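Local coordinates for triacylglycerol lipase (Clostridium botulinum, PDB 5AH1), which hydrolyses ester bonds, including those of synthetic polyesters, and is classed as a triacylglycerol lipase of the zinc-binding alpha/beta-hydrolase type, at residues A[79-84]-A[174-179]. Numbering follows the deposited sequence.
Sequences PIVLVH and NKIHLI
The imidazole of His177 lies obliquely to Pro79 O, with CD2 3.8 Å from that oxygen. Ile80 CG1 meets His177 CB rather than the ring. Both ring nitrogens are buried and bonded: ND1 to Ser223 and NE2 to Asn76, which fixes the ring's rotation. Pro79 sets CG against Ile176 CG2 at 3.9 Å, its ring crossing that side chain at about a right angle, and CD rests on Lys175 O.

The backbones of 80-83 and 176-179 run parallel, 22° apart. Strand 176-179 uses His177 N, His177 O, Ile179 N and Ile179 O. They bond in turn to Pro79 O, Val81 N, Val81 O and Val83 N. The first bond, His177 N to Pro79 O, is almost straight at 177°. The last, Val83 N to Ile179 O, is more bent at 144°.

On the face of Ile80, Leu82, His177 and Ile179, Ile80 CG2 touches Ile179 CD1 at 3.7 Å. Leu82 CD2 lies beside Ile179 CB. On the other face, Ile176 sends CD1 to Val81 CG2, 3.8 Å away. Leu178 CD2 packs against Val81 CB and Val83 CG2, and helix 183-197 covers Leu178 and Val83.

These are adjacent strands of the parallel alpha/beta-hydrolase sheet, 80-83 lying between 117-120 and 176-181. The GxSxG sequence of Gly180, Ser182 and Gly184 begins near the end of strand 176-181 and runs into helix 183-197, consistent with the nucleophile elbow of this fold.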
loop_
_atom_site.group_PDB
_atom_site.type_symbol
_atom_site.label_atom_id
_atom_site.label_comp_id
_atom_site.label_asym_id
_atom_site.label_seq_id
_atom_site.Cartn_x
_atom_site.Cartn_y
_atom_site.Cartn_z
ATOM N N PRO A 79 -6.948 6.736 -16.942
ATOM C CA PRO A 79 -7.684 6.169 -15.807
ATOM C C PRO A 79 -6.819 5.999 -14.572
ATOM O O PRO A 79 -5.588 6.056 -14.638
ATOM C CB PRO A 79 -8.110 4.795 -16.316
ATOM C CG PRO A 79 -7.035 4.428 -17.251
ATOM C CD PRO A 79 -6.668 5.709 -17.958
ATOM N N ILE A 80 -7.498 5.776 -13.451
ATOM C CA ILE A 80 -6.864 5.468 -12.172
ATOM C C ILE A 80 -6.870 3.956 -11.968
ATOM O O ILE A 80 -7.851 3.285 -12.283
ATOM C CB ILE A 80 -7.643 6.169 -11.013
ATOM C CG1 ILE A 80 -7.412 7.683 -11.074
ATOM C CG2 ILE A 80 -7.267 5.607 -9.654
ATOM C CD1 ILE A 80 -8.417 8.499 -10.283
ATOM N N VAL A 81 -5.764 3.425 -11.455
ATOM C CA VAL A 81 -5.697 2.056 -10.976
ATOM C C VAL A 81 -5.319 2.113 -9.495
ATOM O O VAL A 81 -4.269 2.641 -9.121
ATOM C CB VAL A 81 -4.684 1.199 -11.791
ATOM C CG1 VAL A 81 -4.525 -0.189 -11.190
ATOM C CG2 VAL A 81 -5.125 1.098 -13.248
ATOM N N LEU A 82 -6.179 1.522 -8.670
ATOM C CA LEU A 82 -6.037 1.491 -7.215
ATOM C C LEU A 82 -5.306 0.225 -6.779
ATOM O O LEU A 82 -5.626 -0.864 -7.253
ATOM C CB LEU A 82 -7.433 1.500 -6.583
ATOM C CG LEU A 82 -8.331 2.694 -6.910
ATOM C CD1 LEU A 82 -9.736 2.445 -6.405
ATOM C CD2 LEU A 82 -7.798 3.970 -6.305
ATOM N N VAL A 83 -4.349 0.375 -5.864
ATOM C CA VAL A 83 -3.506 -0.730 -5.418
ATOM C C VAL A 83 -3.406 -0.757 -3.883
ATOM O O VAL A 83 -2.844 0.135 -3.257
ATOM C CB VAL A 83 -2.107 -0.642 -6.039
ATOM C CG1 VAL A 83 -1.280 -1.881 -5.642
ATOM C CG2 VAL A 83 -2.178 -0.493 -7.564
ATOM N N HIS A 84 -4.008 -1.793 -3.305
ATOM C CA HIS A 84 -4.060 -1.985 -1.864
ATOM C C HIS A 84 -2.696 -2.306 -1.254
ATOM O O HIS A 84 -1.727 -2.625 -1.957
ATOM C CB HIS A 84 -5.017 -3.145 -1.558
ATOM C CG HIS A 84 -4.552 -4.460 -2.096
ATOM N ND1 HIS A 84 -3.611 -5.228 -1.452
ATOM C CD2 HIS A 84 -4.872 -5.138 -3.226
ATOM C CE1 HIS A 84 -3.382 -6.327 -2.153
ATOM N NE2 HIS A 84 -4.131 -6.295 -3.238
ATOM N N ASN A 174 -1.551 5.275 -23.923
ATOM C CA ASN A 174 -2.637 5.025 -22.973
ATOM C C ASN A 174 -2.100 4.816 -21.560
ATOM O O ASN A 174 -2.026 3.676 -21.059
ATOM C CB ASN A 174 -3.437 3.801 -23.408
ATOM C CG ASN A 174 -4.033 3.959 -24.783
ATOM O OD1 ASN A 174 -4.444 5.053 -25.179
ATOM N ND2 ASN A 174 -4.096 2.866 -25.522
ATOM N N LYS A 175 -1.724 5.926 -20.935
ATOM C CA LYS A 175 -1.110 5.901 -19.618
ATOM C C LYS A 175 -2.156 5.755 -18.521
ATOM O O LYS A 175 -3.364 5.858 -18.767
ATOM C CB LYS A 175 -0.313 7.194 -19.383
ATOM C CG LYS A 175 0.758 7.503 -20.403
ATOM C CD LYS A 175 1.565 8.713 -19.927
ATOM C CE LYS A 175 2.428 9.315 -21.002
ATOM N NZ LYS A 175 3.505 8.422 -21.413
ATOM N N ILE A 176 -1.679 5.496 -17.305
ATOM C CA ILE A 176 -2.546 5.441 -16.141
ATOM C C ILE A 176 -1.985 6.260 -14.983
ATOM O O ILE A 176 -0.804 6.599 -14.956
ATOM C CB ILE A 176 -2.754 3.972 -15.657
ATOM C CG1 ILE A 176 -1.436 3.365 -15.138
ATOM C CG2 ILE A 176 -3.348 3.135 -16.777
ATOM C CD1 ILE A 176 -1.608 1.966 -14.519
ATOM N N HIS A 177 -2.854 6.552 -14.023
ATOM C CA HIS A 177 -2.490 7.105 -12.730
ATOM C C HIS A 177 -2.544 5.953 -11.736
ATOM O O HIS A 177 -3.591 5.321 -11.602
ATOM C CB HIS A 177 -3.486 8.149 -12.257
ATOM C CG HIS A 177 -3.614 9.329 -13.158
ATOM N ND1 HIS A 177 -2.635 10.295 -13.257
ATOM C CD2 HIS A 177 -4.609 9.703 -13.997
ATOM C CE1 HIS A 177 -3.036 11.221 -14.111
ATOM N NE2 HIS A 177 -4.224 10.885 -14.578
ATOM N N LEU A 178 -1.445 5.680 -11.033
ATOM C CA LEU A 178 -1.450 4.655 -10.000
ATOM C C LEU A 178 -1.632 5.301 -8.643
ATOM O O LEU A 178 -0.954 6.281 -8.319
ATOM C CB LEU A 178 -0.137 3.871 -10.002
ATOM C CG LEU A 178 -0.017 2.841 -11.125
ATOM C CD1 LEU A 178 1.435 2.395 -11.278
ATOM C CD2 LEU A 178 -0.914 1.647 -10.862
ATOM N N ILE A 179 -2.542 4.749 -7.850
ATOM C CA ILE A 179 -2.751 5.185 -6.476
ATOM C C ILE A 179 -2.603 3.984 -5.565
ATOM O O ILE A 179 -3.325 3.001 -5.726
ATOM C CB ILE A 179 -4.148 5.841 -6.276
ATOM C CG1 ILE A 179 -4.336 7.038 -7.215
ATOM C CG2 ILE A 179 -4.337 6.257 -4.829
ATOM C CD1 ILE A 179 -5.677 7.768 -7.103
#